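Local coordinates for putative major capsid protein (Cafeteriavirus-dependent mavirus, PDB 6G44) that probably forms the icosahedral capsid shell of the virophage, as a double jelly-roll major capsid protein that assembles in trimers, at residues Y151-Y163 with E239-V251. Sequence-based numbering, arbitrary orientation.
Sequences YNKIKAVSMNNPY and ENMIGIADDVKLV. With SO4 (sulfate ion), chain P.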
ATOM      1  N   TYR C 151     -12.601  -9.453  12.964  1.00 10.69           N
ATOM      2  CA  TYR C 151     -13.620 -10.413  13.406  1.00 10.99           C
ATOM      3  C   TYR C 151     -13.480 -10.679  14.910  1.00 12.02           C
ATOM      4  O   TYR C 151     -12.463 -10.355  15.522  1.00 12.51           O
ATOM      5  CB  TYR C 151     -13.583 -11.699  12.580  1.00 11.34           C
ATOM      6  CG  TYR C 151     -13.601 -11.421  11.100  1.00 11.05           C
ATOM      7  CD1 TYR C 151     -14.760 -11.009  10.460  1.00 10.82           C
ATOM      8  CD2 TYR C 151     -12.446 -11.473  10.347  1.00 11.13           C
ATOM      9  CE1 TYR C 151     -14.751 -10.691   9.119  1.00 10.74           C
ATOM     10  CE2 TYR C 151     -12.429 -11.137   9.000  1.00 10.99           C
ATOM     11  CZ  TYR C 151     -13.589 -10.738   8.404  1.00 10.61           C
ATOM     12  OH  TYR C 151     -13.542 -10.397   7.063  1.00 10.46           O
ATOM     13  N   ASN C 152     -14.493 -11.318  15.479  1.00 11.64           N
ATOM     14  CA  ASN C 152     -14.553 -11.483  16.916  1.00 12.57           C
ATOM     15  C   ASN C 152     -13.842 -12.746  17.437  1.00 12.55           C
ATOM     16  O   ASN C 152     -13.865 -12.988  18.648  1.00 13.17           O
ATOM     17  CB  ASN C 152     -16.007 -11.410  17.394  1.00 12.24           C
ATOM     18  CG  ASN C 152     -16.801 -12.662  17.097  1.00 12.79           C
ATOM     19  OD1 ASN C 152     -16.459 -13.466  16.238  1.00 12.49           O
ATOM     20  ND2 ASN C 152     -17.921 -12.807  17.809  1.00 14.85           N
ATOM     21  N   LYS C 153     -13.238 -13.529  16.544  0.50 12.33           N
ATOM     22  CA  LYS C 153     -12.413 -14.675  16.896  0.50 13.13           C
ATOM     23  C   LYS C 153     -11.209 -14.732  15.978  0.50 12.73           C
ATOM     24  O   LYS C 153     -11.287 -14.363  14.788  0.50 12.77           O
ATOM     25  CB  LYS C 153     -13.160 -15.982  16.719  0.50 13.99           C
ATOM     26  CG  LYS C 153     -14.356 -16.184  17.619  0.50 15.01           C
ATOM     27  CD  LYS C 153     -14.774 -17.633  17.538  0.50 15.86           C
ATOM     28  CE  LYS C 153     -16.012 -17.940  18.348  0.50 16.73           C
ATOM     29  NZ  LYS C 153     -16.741 -18.938  17.550  0.50 15.96           N
ATOM     30  N   ILE C 154     -10.104 -15.241  16.516  1.00 12.22           N
ATOM     31  CA  ILE C 154      -8.855 -15.421  15.780  1.00 11.95           C
ATOM     32  C   ILE C 154      -8.473 -16.878  15.895  1.00 12.71           C
ATOM     33  O   ILE C 154      -8.515 -17.441  16.999  1.00 12.28           O
ATOM     34  CB  ILE C 154      -7.737 -14.549  16.396  1.00 11.61           C
ATOM     35  CG1 ILE C 154      -8.035 -13.068  16.187  1.00 11.72           C
ATOM     36  CG2 ILE C 154      -6.375 -14.921  15.832  1.00 11.85           C
ATOM     37  CD1 ILE C 154      -7.269 -12.136  17.123  1.00 11.47           C
ATOM     38  N   LYS C 155      -8.123 -17.519  14.790  1.00 13.08           N
ATOM     39  CA  LYS C 155      -7.727 -18.938  14.788  1.00 13.59           C
ATOM     40  C   LYS C 155      -6.486 -19.135  13.958  1.00 14.55           C
ATOM     41  O   LYS C 155      -6.353 -18.553  12.872  1.00 14.78           O
ATOM     42  CB  LYS C 155      -8.840 -19.809  14.220  1.00 14.32           C
ATOM     43  CG  LYS C 155     -10.151 -19.718  14.988  1.00 15.05           C
ATOM     44  CD  LYS C 155     -11.187 -20.749  14.510  1.00 15.84           C
ATOM     45  CE  LYS C 155     -11.551 -20.592  13.037  1.00 16.57           C
ATOM     46  NZ  LYS C 155     -12.672 -21.518  12.675  1.00 17.71           N
ATOM     47  N   ALA C 156      -5.552 -19.951  14.450  1.00 13.71           N
ATOM     48  CA  ALA C 156      -4.346 -20.273  13.681  1.00 14.85           C
ATOM     49  C   ALA C 156      -4.600 -21.032  12.380  1.00 15.26           C
ATOM     50  O   ALA C 156      -3.772 -21.010  11.508  1.00 16.80           O
ATOM     51  CB  ALA C 156      -3.331 -21.023  14.558  1.00 15.89           C
ATOM     52  N   VAL C 157      -5.748 -21.685  12.260  1.00 16.53           N
ATOM     53  CA  VAL C 157      -6.099 -22.336  10.995  1.00 17.25           C
ATOM     54  C   VAL C 157      -6.445 -21.347   9.884  1.00 17.97           C
ATOM     55  O   VAL C 157      -6.510 -21.738   8.728  1.00 19.71           O
ATOM     56  CB  VAL C 157      -7.246 -23.362  11.137  1.00 18.45           C
ATOM     57  CG1 VAL C 157      -6.812 -24.510  12.060  1.00 19.81           C
ATOM     58  CG2 VAL C 157      -8.548 -22.732  11.595  1.00 18.55           C
ATOM     59  N   SER C 158      -6.695 -20.087  10.240  1.00 16.61           N
ATOM     60  CA  SER C 158      -7.144 -19.057   9.285  1.00 17.19           C
ATOM     61  C   SER C 158      -6.023 -18.129   8.909  1.00 16.78           C
ATOM     62  O   SER C 158      -5.152 -17.824   9.717  1.00 16.50           O
ATOM     63  CB  SER C 158      -8.236 -18.206   9.940  1.00 18.77           C
ATOM     64  OG  SER C 158      -9.277 -19.004  10.460  1.00 20.98           O
ATOM     65  N   MET C 159      -6.024 -17.650   7.673  1.00 14.98           N
ATOM     66  CA  MET C 159      -4.927 -16.810   7.228  1.00 15.86           C
ATOM     67  C   MET C 159      -4.972 -15.380   7.727  1.00 14.26           C
ATOM     68  O   MET C 159      -3.917 -14.741   7.877  1.00 15.02           O
ATOM     69  CB  MET C 159      -4.852 -16.825   5.704  1.00 18.63           C
ATOM     70  CG  MET C 159      -4.627 -18.211   5.100  1.00 21.75           C
ATOM     71  SD  MET C 159      -3.135 -19.085   5.595  1.00 29.13           S
ATOM     72  CE  MET C 159      -1.955 -17.760   5.655  1.00 29.23           C
ATOM     73  N   ASN C 160      -6.167 -14.847   7.976  1.00 13.15           N
ATOM     74  CA  ASN C 160      -6.265 -13.517   8.591  1.00 12.56           C
ATOM     75  C   ASN C 160      -6.107 -13.710  10.100  1.00 12.39           C
ATOM     76  O   ASN C 160      -7.075 -13.866  10.868  1.00 14.17           O
ATOM     77  CB  ASN C 160      -7.568 -12.812   8.261  1.00 13.01           C
ATOM     78  CG  ASN C 160      -7.569 -11.386   8.795  1.00 12.40           C
ATOM     79  OD1 ASN C 160      -6.581 -10.692   8.635  1.00 12.80           O
ATOM     80  ND2 ASN C 160      -8.645 -10.971   9.469  1.00 13.20           N
ATOM     81  N   ASN C 161      -4.852 -13.700  10.517  1.00 11.17           N
ATOM     82  CA  ASN C 161      -4.488 -14.060  11.892  1.00 10.68           C
ATOM     83  C   ASN C 161      -3.363 -13.147  12.332  1.00 10.90           C
ATOM     84  O   ASN C 161      -2.218 -13.353  11.932  1.00 11.06           O
ATOM     85  CB  ASN C 161      -4.026 -15.527  11.942  1.00 10.95           C
ATOM     86  CG  ASN C 161      -3.442 -15.907  13.281  1.00 10.81           C
ATOM     87  OD1 ASN C 161      -3.588 -15.164  14.256  1.00 10.48           O
ATOM     88  ND2 ASN C 161      -2.751 -17.065  13.340  1.00 11.69           N
ATOM     89  N   PRO C 162      -3.665 -12.168  13.188  1.00 10.35           N
ATOM     90  CA  PRO C 162      -2.632 -11.234  13.624  1.00 10.39           C
ATOM     91  C   PRO C 162      -1.578 -11.888  14.533  1.00 10.23           C
ATOM     92  O   PRO C 162      -0.553 -11.281  14.787  1.00 11.34           O
ATOM     93  CB  PRO C 162      -3.410 -10.160  14.370  1.00 10.91           C
ATOM     94  CG  PRO C 162      -4.574 -10.881  14.915  1.00 10.96           C
ATOM     95  CD  PRO C 162      -4.946 -11.901  13.878  1.00 10.69           C
ATOM     96  N   TYR C 163      -1.797 -13.135  14.977  1.00 10.10           N
ATOM     97  CA  TYR C 163      -0.742 -13.820  15.748  1.00 10.19           C
ATOM     98  C   TYR C 163       0.164 -14.687  14.912  1.00 11.38           C
ATOM     99  O   TYR C 163       1.029 -15.362  15.456  1.00 11.71           O
ATOM    100  CB  TYR C 163      -1.344 -14.550  16.973  1.00 10.02           C
ATOM    101  CG  TYR C 163      -2.214 -13.623  17.794  1.00 10.17           C
ATOM    102  CD1 TYR C 163      -1.829 -12.305  18.091  1.00  9.90           C
ATOM    103  CD2 TYR C 163      -3.468 -14.040  18.271  1.00  9.76           C
ATOM    104  CE1 TYR C 163      -2.660 -11.438  18.775  1.00 10.16           C
ATOM    105  CE2 TYR C 163      -4.295 -13.179  18.980  1.00 10.49           C
ATOM    106  CZ  TYR C 163      -3.898 -11.883  19.233  1.00  9.78           C
ATOM    107  OH  TYR C 163      -4.681 -10.966  19.889  1.00 10.54           O
ATOM    108  N   GLU C 239      -5.473  -8.789  30.464  1.00 14.27           N
ATOM    109  CA  GLU C 239      -6.628  -8.491  29.614  1.00 15.29           C
ATOM    110  C   GLU C 239      -6.417  -7.271  28.716  1.00 14.22           C
ATOM    111  O   GLU C 239      -7.075  -7.128  27.705  1.00 14.70           O
ATOM    112  CB  GLU C 239      -7.883  -8.281  30.482  1.00 18.24           C
ATOM    113  CG  GLU C 239      -9.157  -8.122  29.696  1.00 21.90           C
ATOM    114  CD  GLU C 239     -10.418  -8.385  30.492  1.00 26.13           C
ATOM    115  OE1 GLU C 239     -10.348  -8.469  31.743  1.00 30.01           O
ATOM    116  OE2 GLU C 239     -11.493  -8.480  29.848  1.00 28.97           O
ATOM    117  N   ASN C 240      -5.558  -6.351  29.123  1.00 12.95           N
ATOM    118  CA  ASN C 240      -5.245  -5.202  28.293  1.00 12.89           C
ATOM    119  C   ASN C 240      -4.190  -5.455  27.243  1.00 12.97           C
ATOM    120  O   ASN C 240      -4.254  -4.843  26.172  1.00 14.12           O
ATOM    121  CB  ASN C 240      -4.917  -4.002  29.162  1.00 13.03           C
ATOM    122  CG  ASN C 240      -6.151  -3.463  29.853  1.00 13.65           C
ATOM    123  OD1 ASN C 240      -7.270  -3.639  29.374  1.00 14.83           O
ATOM    124  ND2 ASN C 240      -5.955  -2.792  30.978  1.00 13.64           N
ATOM    125  N   MET C 241      -3.272  -6.360  27.495  1.00 11.95           N
ATOM    126  CA  MET C 241      -2.074  -6.545  26.647  1.00 12.45           C
ATOM    127  C   MET C 241      -2.030  -7.826  25.834  1.00 12.00           C
ATOM    128  O   MET C 241      -1.518  -7.799  24.740  1.00 12.32           O
ATOM    129  CB  MET C 241      -0.788  -6.478  27.487  1.00 12.39           C
ATOM    130  CG  MET C 241      -0.618  -5.174  28.217  1.00 12.97           C
ATOM    131  SD  MET C 241       1.014  -4.974  28.928  1.00 14.23           S
ATOM    132  CE  MET C 241       1.060  -6.336  30.068  1.00 13.19           C
ATOM    133  N   ILE C 242      -2.444  -8.961  26.401  1.00 11.38           N
ATOM    134  CA  ILE C 242      -2.152 -10.270  25.882  1.00 11.73           C
ATOM    135  C   ILE C 242      -3.280 -10.810  25.011  1.00 11.47           C
ATOM    136  O   ILE C 242      -4.439 -10.797  25.381  1.00 11.72           O
ATOM    137  CB  ILE C 242      -1.866 -11.251  27.062  1.00 12.64           C
ATOM    138  CG1 ILE C 242      -0.718 -10.701  27.936  1.00 13.01           C
ATOM    139  CG2 ILE C 242      -1.582 -12.668  26.568  1.00 13.01           C
ATOM    140  CD1 ILE C 242       0.649 -10.678  27.268  1.00 14.01           C
ATOM    141  N   GLY C 243      -2.898 -11.257  23.825  1.00 10.77           N
ATOM    142  CA  GLY C 243      -3.793 -11.972  22.933  1.00 11.52           C
ATOM    143  C   GLY C 243      -3.480 -13.434  22.754  1.00 10.75           C
ATOM    144  O   GLY C 243      -2.315 -13.814  22.585  1.00 11.03           O
ATOM    145  N   ILE C 244      -4.536 -14.264  22.806  1.00 11.58           N
ATOM    146  CA  ILE C 244      -4.435 -15.717  22.643  1.00 11.71           C
ATOM    147  C   ILE C 244      -5.510 -16.127  21.654  1.00 11.27           C
ATOM    148  O   ILE C 244      -6.677 -15.816  21.849  1.00 11.74           O
ATOM    149  CB  ILE C 244      -4.602 -16.486  23.989  1.00 12.49           C
ATOM    150  CG1 ILE C 244      -3.572 -15.990  25.017  1.00 12.86           C
ATOM    151  CG2 ILE C 244      -4.438 -17.967  23.730  1.00 12.68           C
ATOM    152  CD1 ILE C 244      -3.780 -16.513  26.425  1.00 13.21           C
ATOM    153  N   ALA C 245      -5.094 -16.794  20.575  1.00 11.31           N
ATOM    154  CA  ALA C 245      -6.023 -17.304  19.571  1.00 12.01           C
ATOM    155  C   ALA C 245      -7.110 -18.178  20.203  1.00 12.69           C
ATOM    156  O   ALA C 245      -6.871 -18.910  21.175  1.00 13.11           O
ATOM    157  CB  ALA C 245      -5.295 -18.083  18.507  1.00 12.05           C
ATOM    158  N   ASP C 246      -8.305 -18.071  19.644  1.00 12.39           N
ATOM    159  CA  ASP C 246      -9.481 -18.770  20.149  1.00 14.10           C
ATOM    160  C   ASP C 246      -9.472 -20.258  19.900  1.00 14.87           C
ATOM    161  O   ASP C 246     -10.357 -20.928  20.435  1.00 17.85           O
ATOM    162  CB  ASP C 246     -10.732 -18.080  19.598  1.00 14.49           C
ATOM    163  CG  ASP C 246     -10.815 -16.646  20.069  1.00 15.36           C
ATOM    164  OD1 ASP C 246     -11.155 -16.446  21.276  1.00 17.63           O
ATOM    165  OD2 ASP C 246     -10.438 -15.713  19.311  1.00 13.54           O
ATOM    166  N   ASP C 247      -8.514 -20.782  19.129  1.00 14.21           N
ATOM    167  CA  ASP C 247      -8.373 -22.219  18.929  1.00 14.48           C
ATOM    168  C   ASP C 247      -7.229 -22.863  19.708  1.00 14.84           C
ATOM    169  O   ASP C 247      -6.963 -24.054  19.503  1.00 17.23           O
ATOM    170  CB  ASP C 247      -8.377 -22.616  17.446  1.00 14.77           C
ATOM    171  CG  ASP C 247      -7.193 -22.095  16.628  1.00 16.07           C
ATOM    172  OD1 ASP C 247      -6.461 -21.173  17.074  1.00 15.02           O
ATOM    173  OD2 ASP C 247      -7.032 -22.632  15.486  1.00 16.88           O
ATOM    174  N   VAL C 248      -6.619 -22.140  20.647  1.00 14.03           N
ATOM    175  CA  VAL C 248      -5.723 -22.781  21.621  1.00 14.21           C
ATOM    176  C   VAL C 248      -6.602 -23.615  22.550  1.00 14.64           C
ATOM    177  O   VAL C 248      -7.610 -23.143  23.046  1.00 16.14           O
ATOM    178  CB  VAL C 248      -4.914 -21.761  22.449  1.00 13.57           C
ATOM    179  CG1 VAL C 248      -4.026 -22.453  23.495  1.00 13.71           C
ATOM    180  CG2 VAL C 248      -4.037 -20.909  21.526  1.00 13.78           C
ATOM    181  N   LYS C 249      -6.191 -24.853  22.779  1.00 16.67           N
ATOM    182  CA  LYS C 249      -6.975 -25.764  23.614  1.00 17.85           C
ATOM    183  C   LYS C 249      -6.593 -25.617  25.094  1.00 17.68           C
ATOM    184  O   LYS C 249      -5.426 -25.349  25.441  1.00 17.10           O
ATOM    185  CB  LYS C 249      -6.770 -27.192  23.156  1.00 20.55           C
ATOM    186  CG  LYS C 249      -7.250 -27.469  21.737  1.00 23.48           C
ATOM    187  CD  LYS C 249      -7.014 -28.917  21.328  1.00 27.93           C
ATOM    188  CE  LYS C 249      -7.661 -29.219  19.982  1.00 31.31           C
ATOM    189  NZ  LYS C 249      -7.201 -30.515  19.407  1.00 35.54           N
ATOM    190  N   LEU C 250      -7.599 -25.819  25.946  1.00 18.21           N
ATOM    191  CA  LEU C 250      -7.490 -25.653  27.384  1.00 19.49           C
ATOM    192  C   LEU C 250      -7.343 -27.005  28.087  1.00 21.13           C
ATOM    193  O   LEU C 250      -7.883 -28.018  27.634  1.00 21.42           O
ATOM    194  CB  LEU C 250      -8.749 -24.969  27.927  1.00 20.34           C
ATOM    195  CG  LEU C 250      -8.968 -23.479  27.601  1.00 21.58           C
ATOM    196  CD1 LEU C 250     -10.450 -23.109  27.582  1.00 23.15           C
ATOM    197  CD2 LEU C 250      -8.245 -22.608  28.611  1.00 21.59           C
ATOM    198  N   VAL C 251      -6.633 -26.996  29.209  1.00 20.83           N
ATOM    199  CA  VAL C 251      -6.572 -28.132  30.150  0.50 21.13           C
ATOM    200  C   VAL C 251      -8.004 -28.489  30.548  1.00 22.43           C
ATOM    201  O   VAL C 251      -8.862 -27.593  30.669  1.00 21.14           O
ATOM    202  CB  VAL C 251      -5.741 -27.758  31.413  0.50 20.15           C
ATOM    203  CG1 VAL C 251      -5.891 -28.787  32.533  0.50 19.26           C
ATOM    204  CG2 VAL C 251      -4.265 -27.643  31.075  0.50 19.35           C
TER
HETATM  205  S   SO4 P 602     -13.647 -20.286   9.417  1.00 23.40           S
HETATM  206  O1  SO4 P 602     -14.483 -20.672  10.569  1.00 25.47           O
HETATM  207  O2  SO4 P 602     -14.361 -20.568   8.141  1.00 23.70           O
HETATM  208  O3  SO4 P 602     -13.271 -18.847   9.465  1.00 26.60           O
HETATM  209  O4  SO4 P 602     -12.399 -21.099   9.541  1.00 26.80           O
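The phenol ring of Y163 has P162 CG over the centre of one face and the carbonyl oxygen of G243 over the other, offset toward the rim. Its hydroxyl end reaches strand 242-244, with OH 3.3 Å from G243 CA, while the backbone nitrogens of I244 and A245 approach the ring obliquely. OH itself is hydrogen-bonded to R176. In this double jelly-roll capsid protein the contact illustrates how two irregular connections can be locked together: the loop between helix 136-142 and strand 183-186 meets the type I turn A245-V248 that follows strand 242-244.

Two successive aspartates of that turn do the gripping. D246 pairs with I154 in both directions. Its amide gives a 2.7 Å bond from D246 N to I154 O, and its carboxylate takes I154 N on the anti lone pair of OD2 at 2.9 Å, nearly straight at 167°. The other oxygen, OD1, forms a salt bridge with K346, which probably helps fix the carboxylate's rotation. Beside this pair, A245 CB packs 4.3 Å from I154 CG2.

K155 CB lies 3.6 Å from D247 OD2, yet the lysine's bent chain leads away to a sulfate that T167 of the second subunit also binds. With its CG between backbone N and carbonyl carbon (chi1 65°), D247 receives A156 N on the syn side of OD1, at 3.0 Å and 26° out of the carboxylate plane.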